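Local coordinates for extracellular solute-binding protein, family 3 (Methylophaga aminisulfidivorans MP, PDB 5SV6) that is of unknown function but has a periplasmic binding protein-like architecture and is probably associated with the methanol dehydrogenase system, at residues T46-C50 against Q103-M108; A51-E55 against S87-A91. One frame throughout, in Å; residues are numbered along the deposited sequence.

Interaction 1: residues T46-C50 against Q103-M108; sequences TLKVC and QCDVVM
Through a water, the carbonyl O of Q103 meets the ammonium of K48: the water accepts from K48 NZ and donates to Q103 O. The lysine reaches this far because its chain, extended at chi2, bends at chi3, which also sets K48 CE 3.9 Å from Q103 O. NZ has a further long, weak ion pair with E83. C104 follows, covalently joined to C50 by a disulfide (SG to SG 2.0 Å, chi3 118°). The two cysteines turn their sulfurs differently: C50 SG lies beside its own backbone N, whereas C104 SG sits between the N and the carbonyl carbon (chi1 36°). D105 N then donates to K48 O at 3.0 Å and 161°, tilted out of the carbonyl plane; V106 N adds a weak bond to the same oxygen. Beyond the backbone, D105 OD2 accepts a hydrogen bond from a water that also donates to T46 O and in turn accepts from K48 N, while OD1 forms a salt bridge with R258. V106 O receives C50 N at 2.9 Å, nearly along the C=O axis. The side chains of V106 and L47 cross at about a right angle, with V106 CG2 3.7 Å from L47 CD1. On the C50 side of the sheet, V107 CG2 lies 3.9 Å from C50 CB. M108, a selenomethionine, brings M108 CG to 3.8 Å from V49 CG1, and a water links M108 N to C50 O. With V49 and V106 bridged in parallel, this is the pairing of neighbouring strands 47-52 and 106-111 in an alpha/beta lobe of a periplasmic binding protein-like fold, with the disulfide tying C50 to the chain just ahead of V106.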
# COMPACT_ATOMS: atom_id res chain seq x y z
N THR A 46 -10.40 -17.26 -19.24
CA THR A 46 -10.46 -15.94 -18.62
C THR A 46 -9.71 -15.88 -17.29
O THR A 46 -9.56 -16.89 -16.62
CB THR A 46 -11.90 -15.49 -18.35
OG1 THR A 46 -12.38 -16.14 -17.17
CG2 THR A 46 -12.81 -15.82 -19.53
N LEU A 47 -9.25 -14.68 -16.93
CA LEU A 47 -8.62 -14.48 -15.62
C LEU A 47 -9.53 -13.60 -14.78
O LEU A 47 -9.68 -12.41 -15.05
CB LEU A 47 -7.25 -13.81 -15.77
CG LEU A 47 -6.39 -13.72 -14.51
CD1 LEU A 47 -5.86 -15.10 -14.11
CD2 LEU A 47 -5.24 -12.73 -14.67
N LYS A 48 -10.17 -14.19 -13.78
CA LYS A 48 -11.09 -13.44 -12.93
C LYS A 48 -10.34 -12.78 -11.78
O LYS A 48 -9.88 -13.46 -10.86
CB LYS A 48 -12.22 -14.33 -12.40
CG LYS A 48 -13.08 -14.95 -13.50
CD LYS A 48 -14.17 -15.83 -12.90
CE LYS A 48 -15.22 -14.99 -12.19
NZ LYS A 48 -16.47 -15.76 -11.90
N VAL A 49 -10.22 -11.46 -11.85
CA VAL A 49 -9.44 -10.70 -10.88
C VAL A 49 -10.36 -9.97 -9.90
O VAL A 49 -11.18 -9.15 -10.32
CB VAL A 49 -8.53 -9.68 -11.59
CG1 VAL A 49 -7.85 -8.74 -10.58
CG2 VAL A 49 -7.51 -10.41 -12.47
N CYS A 50 -10.22 -10.29 -8.62
CA CYS A 50 -10.92 -9.59 -7.55
C CYS A 50 -10.32 -8.18 -7.44
O CYS A 50 -9.11 -8.05 -7.26
CB CYS A 50 -10.73 -10.31 -6.20
SG CYS A 50 -10.94 -12.14 -6.19
N GLN A 103 -15.49 -16.16 -5.54
CA GLN A 103 -16.14 -15.18 -6.41
C GLN A 103 -15.21 -14.73 -7.52
O GLN A 103 -15.62 -14.07 -8.47
CB GLN A 103 -16.57 -13.96 -5.59
CG GLN A 103 -17.53 -14.26 -4.47
CD GLN A 103 -18.84 -14.81 -4.96
OE1 GLN A 103 -19.14 -15.99 -4.76
NE2 GLN A 103 -19.64 -13.96 -5.60
N CYS A 104 -13.94 -15.07 -7.37
CA CYS A 104 -12.89 -14.71 -8.31
C CYS A 104 -11.63 -15.43 -7.84
O CYS A 104 -11.62 -16.05 -6.77
CB CYS A 104 -12.67 -13.19 -8.39
SG CYS A 104 -12.86 -12.29 -6.84
N ASP A 105 -10.58 -15.36 -8.65
CA ASP A 105 -9.48 -16.30 -8.55
C ASP A 105 -8.14 -15.68 -8.25
O ASP A 105 -7.22 -16.37 -7.86
CB ASP A 105 -9.38 -17.09 -9.86
CG ASP A 105 -10.65 -17.85 -10.15
OD1 ASP A 105 -11.36 -18.23 -9.19
OD2 ASP A 105 -10.95 -18.06 -11.34
N VAL A 106 -8.04 -14.36 -8.41
CA VAL A 106 -6.75 -13.68 -8.28
C VAL A 106 -6.91 -12.39 -7.50
O VAL A 106 -7.83 -11.62 -7.75
CB VAL A 106 -6.18 -13.36 -9.67
CG1 VAL A 106 -4.96 -12.44 -9.56
CG2 VAL A 106 -5.82 -14.65 -10.41
N VAL A 107 -6.02 -12.17 -6.53
CA VAL A 107 -5.88 -10.86 -5.90
C VAL A 107 -4.51 -10.28 -6.25
O VAL A 107 -3.48 -10.94 -6.09
CB VAL A 107 -6.10 -10.93 -4.38
CG1 VAL A 107 -5.69 -9.62 -3.71
CG2 VAL A 107 -7.58 -11.22 -4.09
N MSE A 108 -4.50 -9.03 -6.72
CA MSE A 108 -3.29 -8.48 -7.34
C MSE A 108 -2.11 -8.20 -6.41
O MSE A 108 -0.96 -8.32 -6.82
CB MSE A 108 -3.61 -7.23 -8.17
CG MSE A 108 -4.47 -7.51 -9.40
SE MSE A 108 -3.70 -8.85 -10.61
CE MSE A 108 -2.00 -7.99 -11.06
O HOH W 1 -9.80 -17.05 -13.37
O HOH W 2 -17.84 -13.79 -9.68
O HOH W 3 -6.67 -7.22 -6.74

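Interaction 2: residues A51-E55 against S87-A91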
# COMPACT_ATOMS: atom_id res chain seq x y z
N ALA A 51 -11.14 -7.14 -7.55
CA ALA A 51 -10.62 -5.77 -7.45
C ALA A 51 -11.60 -4.80 -6.81
O ALA A 51 -12.82 -4.96 -6.92
CB ALA A 51 -10.16 -5.23 -8.82
N ALA A 52 -11.04 -3.78 -6.16
CA ALA A 52 -11.85 -2.80 -5.46
C ALA A 52 -12.34 -1.74 -6.43
O ALA A 52 -11.59 -1.24 -7.26
CB ALA A 52 -11.03 -2.15 -4.33
N SER A 53 -13.62 -1.39 -6.33
CA SER A 53 -14.16 -0.41 -7.26
C SER A 53 -13.81 1.04 -6.89
O SER A 53 -14.06 1.95 -7.67
CB SER A 53 -15.67 -0.61 -7.41
OG SER A 53 -16.33 -0.29 -6.20
N ASP A 54 -13.22 1.25 -5.72
CA ASP A 54 -12.91 2.62 -5.28
C ASP A 54 -11.75 2.62 -4.30
O ASP A 54 -11.93 2.89 -3.11
CB ASP A 54 -14.13 3.28 -4.62
CG ASP A 54 -13.95 4.79 -4.44
OD1 ASP A 54 -13.21 5.41 -5.23
OD2 ASP A 54 -14.56 5.36 -3.50
N GLU A 55 -10.55 2.28 -4.77
CA GLU A 55 -9.39 2.29 -3.88
C GLU A 55 -8.13 2.75 -4.62
O GLU A 55 -7.17 2.00 -4.77
CB GLU A 55 -9.18 0.94 -3.19
CG GLU A 55 -8.01 0.95 -2.21
CD GLU A 55 -8.32 0.35 -0.86
OE1 GLU A 55 -9.52 0.18 -0.53
OE2 GLU A 55 -7.35 0.07 -0.12
N SER A 87 -15.52 -5.25 -6.02
CA SER A 87 -16.01 -5.18 -4.66
C SER A 87 -16.25 -3.74 -4.24
O SER A 87 -15.48 -2.84 -4.60
CB SER A 87 -15.03 -5.84 -3.68
OG SER A 87 -15.33 -5.46 -2.35
N ASP A 88 -17.31 -3.52 -3.48
CA ASP A 88 -17.64 -2.19 -3.00
C ASP A 88 -16.97 -1.92 -1.67
O ASP A 88 -17.04 -0.82 -1.14
CB ASP A 88 -19.16 -2.05 -2.85
CG ASP A 88 -19.88 -2.34 -4.14
OD1 ASP A 88 -19.72 -1.55 -5.09
OD2 ASP A 88 -20.59 -3.37 -4.20
N LYS A 89 -16.33 -2.95 -1.13
CA LYS A 89 -15.59 -2.82 0.11
C LYS A 89 -14.14 -2.41 -0.17
O LYS A 89 -13.69 -2.45 -1.31
CB LYS A 89 -15.63 -4.13 0.91
CG LYS A 89 -17.03 -4.65 1.23
CD LYS A 89 -17.60 -4.02 2.49
CE LYS A 89 -16.92 -4.52 3.75
NZ LYS A 89 -17.55 -5.77 4.30
N ALA A 90 -13.44 -2.02 0.88
CA ALA A 90 -12.03 -1.65 0.78
C ALA A 90 -11.24 -2.87 0.30
O ALA A 90 -11.66 -4.00 0.53
CB ALA A 90 -11.53 -1.20 2.14
N ALA A 91 -10.11 -2.63 -0.36
CA ALA A 91 -9.30 -3.72 -0.92
C ALA A 91 -8.81 -4.71 0.14
O ALA A 91 -8.58 -5.89 -0.16
CB ALA A 91 -8.12 -3.16 -1.73
O HOH W 4 -13.86 -0.14 -3.35
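S87 and A52 form a parallel bridge whose bonds run to the residues flanking A52. S87 N donates to A51 O at 2.9 Å, and S87 O accepts from S53 N, also at 2.9 Å, in the carbonyl plane and nearly straight (166°). That oxygen is gripped a second time: S53 OG, turned between its own backbone N and carbonyl carbon (chi1 67°), donates from above the plane at 3.1 Å. Close packing continues at the far end, where A52 CB meets A91 CB at 4.0 Å. Here E55, with CG anti to the backbone N (chi1 -177°) and the chain bent at chi2, brings OE1 to 2.9 Å from A91 N; the N-H comes from above the carboxylate plane, and CD rests near A91 CB. An alanine in place of E55 would remove the carboxylate, which would probably deprive A91 N of its acceptor and leave the A91 methyl without the carboxylate carbon packed against it.

The other side is looser. D88 OD1 stays 3.8 Å from S53 OG, and a water spans K89 O and, weakly, D54 N. K89 points its CB away and reaches E97 in a salt bridge, while K89 N closes an ST turn onto S87 OG. The contact thus joins the end of strand 47-52, and strand 54-55 after it, to the loop leading from strand 82-87 into helix 94-99, with Y195 touching E55 and A90.

Both interactions use strand 47-52, at successive places: interaction 1 pairs its first part with strand 106-111, and interaction 2 pairs its end with the residue closing strand 82-87. Strand 47-52 therefore has a parallel neighbour in each contact. Interaction 1 is the more buried, with 7 of its 10 touching residues buried against 5 of 9, and has the larger mutual surface (480 against 288 Å²); it adds a covalent cross-link and branched aliphatic side chains to its backbone bonds. Interaction 2 is partly buried; small residues dominate it, and hydroxyl and carboxylate groups hold backbone atoms where regular strand pairing gives way to a loop. Their centres are about 13 Å apart, on the same side of the chain's centre.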